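PDB 6TTB: formate dehydrogenase from Staphylococcus aureus, which catalyses the NAD-dependent oxidation of formate to carbon dioxide, passing a hydride to NAD as a member of the D-2-hydroxyacid dehydrogenase family. Local coordinates for the interface of chains A and B. Sequence-based numbering; all coordinates share one arbitrary frame. Chains: chain A/B, Formate dehydrogenase.

The interface of chains A and B. Residues chain A 153, 157, 162-163, 319-322; chain B 162, 166.
With CG anti to the backbone N (chi1 170° and 178°), B:Tyr162 and B:His166 reach from helix 162-171 to A:Ile157 and A:Met321, their rings in nearly parallel, staggered planes, the phenol OH above the rim of the imidazole. A:Ile157, from helix 144-160, meets the tyrosine tip to tip: its extended chain (chi2 177°) sets the methyl CD1 over the centre of one ring face, 3.5 Å from the B:Tyr162 centroid, as a CH-pi contact. On the opposite face, near the rim, lies CB of B:His166, so the phenol is sandwiched between the partner's isoleucine and its own helix neighbour. The CG2 methyl of A:Thr322 packs against CD1 of B:Tyr162 (3.4 Å), while CE of A:Met153, at the bend of its chain, covers the base of the ring near CD1 and CB. At the tip, the phenol OH of B:Tyr162 donates to the carboxylate OE2 of A:Glu163 at 2.6 Å; the acid is met from above its plane, and its side chain is poorly ordered, which makes the detail of this bond less certain. B:His166 uses the N-H of ND1 to reach the main-chain carbonyl O of A:Met321 at 2.8 Å, nearly in the plane of the imidazole. That acceptor sits at the end of strand 319-321, where the amide N of A:Met321 is held by OD1 of A:Asn319 (2.9 Å), a bond on a lone pair of OD1 that probably helps to fix the acceptor. The patch thus sets an aromatic pair of one subunit against helices, a strand and the adjoining loop of the other; repeated by two-fold symmetry, it helps to join the subunits, probably into the dimer typical of NAD-dependent formate dehydrogenases.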
loop_
_atom_site.group_PDB
_atom_site.type_symbol
_atom_site.label_atom_id
_atom_site.label_comp_id
_atom_site.label_asym_id
_atom_site.label_seq_id
_atom_site.Cartn_x
_atom_site.Cartn_y
_atom_site.Cartn_z
ATOM N N MET A 153 -1.198 -3.117 -3.438
ATOM C CA MET A 153 -0.446 -2.158 -2.624
ATOM C C MET A 153 -1.258 -0.875 -2.483
ATOM O O MET A 153 -1.486 -0.374 -1.358
ATOM C CB MET A 153 0.871 -1.831 -3.279
ATOM C CG MET A 153 1.644 -0.775 -2.613
ATOM S SD MET A 153 3.137 -0.424 -3.597
ATOM C CE MET A 153 2.462 0.646 -4.884
ATOM N N ILE A 157 -2.427 0.962 0.776
ATOM C CA ILE A 157 -2.023 2.346 1.077
ATOM C C ILE A 157 -3.270 3.191 1.277
ATOM O O ILE A 157 -3.323 4.039 2.123
ATOM C CB ILE A 157 -1.150 2.924 -0.063
ATOM C CG1 ILE A 157 0.211 2.244 -0.149
ATOM C CG2 ILE A 157 -1.020 4.447 0.043
ATOM C CD1 ILE A 157 1.053 2.724 -1.293
ATOM N N TYR A 162 -1.883 5.011 4.803
ATOM C CA TYR A 162 -0.439 5.111 4.819
ATOM C C TYR A 162 0.029 6.542 4.586
ATOM O O TYR A 162 1.054 6.945 5.091
ATOM C CB TYR A 162 0.149 4.247 3.726
ATOM C CG TYR A 162 1.625 4.450 3.539
ATOM C CD1 TYR A 162 2.548 3.890 4.417
ATOM C CD2 TYR A 162 2.091 5.288 2.540
ATOM C CE1 TYR A 162 3.911 4.171 4.312
ATOM C CE2 TYR A 162 3.435 5.607 2.420
ATOM C CZ TYR A 162 4.349 5.015 3.292
ATOM O OH TYR A 162 5.662 5.223 3.079
ATOM N N GLU A 163 -0.682 7.289 3.753
ATOM C CA GLU A 163 -0.131 8.572 3.349
ATOM C C GLU A 163 -0.031 9.483 4.541
ATOM O O GLU A 163 0.955 10.158 4.718
ATOM C CB GLU A 163 -0.958 9.230 2.264
ATOM C CG GLU A 163 -0.544 8.785 0.898
ATOM C CD GLU A 163 0.885 9.100 0.520
ATOM O OE1 GLU A 163 1.328 10.269 0.748
ATOM O OE2 GLU A 163 1.549 8.189 0.004
ATOM N N ASN A 319 -4.619 11.384 -2.698
ATOM C CA ASN A 319 -4.194 10.553 -3.826
ATOM C C ASN A 319 -3.000 9.704 -3.431
ATOM O O ASN A 319 -2.226 10.122 -2.554
ATOM C CB ASN A 319 -3.920 11.372 -5.112
ATOM C CG ASN A 319 -2.520 11.906 -5.204
ATOM O OD1 ASN A 319 -1.627 11.182 -5.578
ATOM N ND2 ASN A 319 -2.332 13.180 -4.908
ATOM N N ALA A 320 -2.886 8.483 -4.042
ATOM C CA ALA A 320 -1.641 7.715 -4.020
ATOM C C ALA A 320 -1.209 7.343 -5.437
ATOM O O ALA A 320 -0.948 6.153 -5.807
ATOM C CB ALA A 320 -1.717 6.555 -3.102
ATOM N N MET A 321 -1.115 8.393 -6.246
ATOM C CA MET A 321 -0.621 8.229 -7.577
ATOM C C MET A 321 0.858 7.921 -7.451
ATOM O O MET A 321 1.468 8.142 -6.411
ATOM C CB MET A 321 -0.798 9.532 -8.373
ATOM C CG MET A 321 -2.279 9.939 -8.640
ATOM S SD MET A 321 -3.178 8.632 -9.436
ATOM C CE MET A 321 -2.097 8.214 -10.810
ATOM N N THR A 322 1.360 7.234 -8.430
ATOM C CA THR A 322 2.733 7.292 -8.778
ATOM C C THR A 322 2.786 7.597 -10.285
ATOM O O THR A 322 1.791 7.507 -11.008
ATOM C CB THR A 322 3.369 5.945 -8.445
ATOM O OG1 THR A 322 2.933 4.916 -9.347
ATOM C CG2 THR A 322 3.125 5.512 -7.011
ATOM N N TYR B 162 7.646 2.607 -4.272
ATOM C CA TYR B 162 6.480 3.489 -4.203
ATOM C C TYR B 162 6.859 4.877 -3.714
ATOM O O TYR B 162 6.246 5.853 -4.081
ATOM C CB TYR B 162 5.398 2.963 -3.283
ATOM C CG TYR B 162 4.305 3.978 -3.010
ATOM C CD1 TYR B 162 3.243 4.172 -3.904
ATOM C CD2 TYR B 162 4.308 4.735 -1.842
ATOM C CE1 TYR B 162 2.249 5.107 -3.647
ATOM C CE2 TYR B 162 3.358 5.712 -1.594
ATOM C CZ TYR B 162 2.327 5.902 -2.498
ATOM O OH TYR B 162 1.365 6.824 -2.224
ATOM N N HIS B 166 5.924 8.064 -5.860
ATOM C CA HIS B 166 4.921 9.032 -5.435
ATOM C C HIS B 166 5.512 10.435 -5.370
ATOM O O HIS B 166 4.834 11.403 -5.676
ATOM C CB HIS B 166 4.230 8.583 -4.139
ATOM C CG HIS B 166 3.219 9.539 -3.618
ATOM N ND1 HIS B 166 2.080 9.840 -4.306
ATOM C CD2 HIS B 166 3.181 10.268 -2.492
ATOM C CE1 HIS B 166 1.350 10.715 -3.607
ATOM N NE2 HIS B 166 1.999 10.968 -2.476
#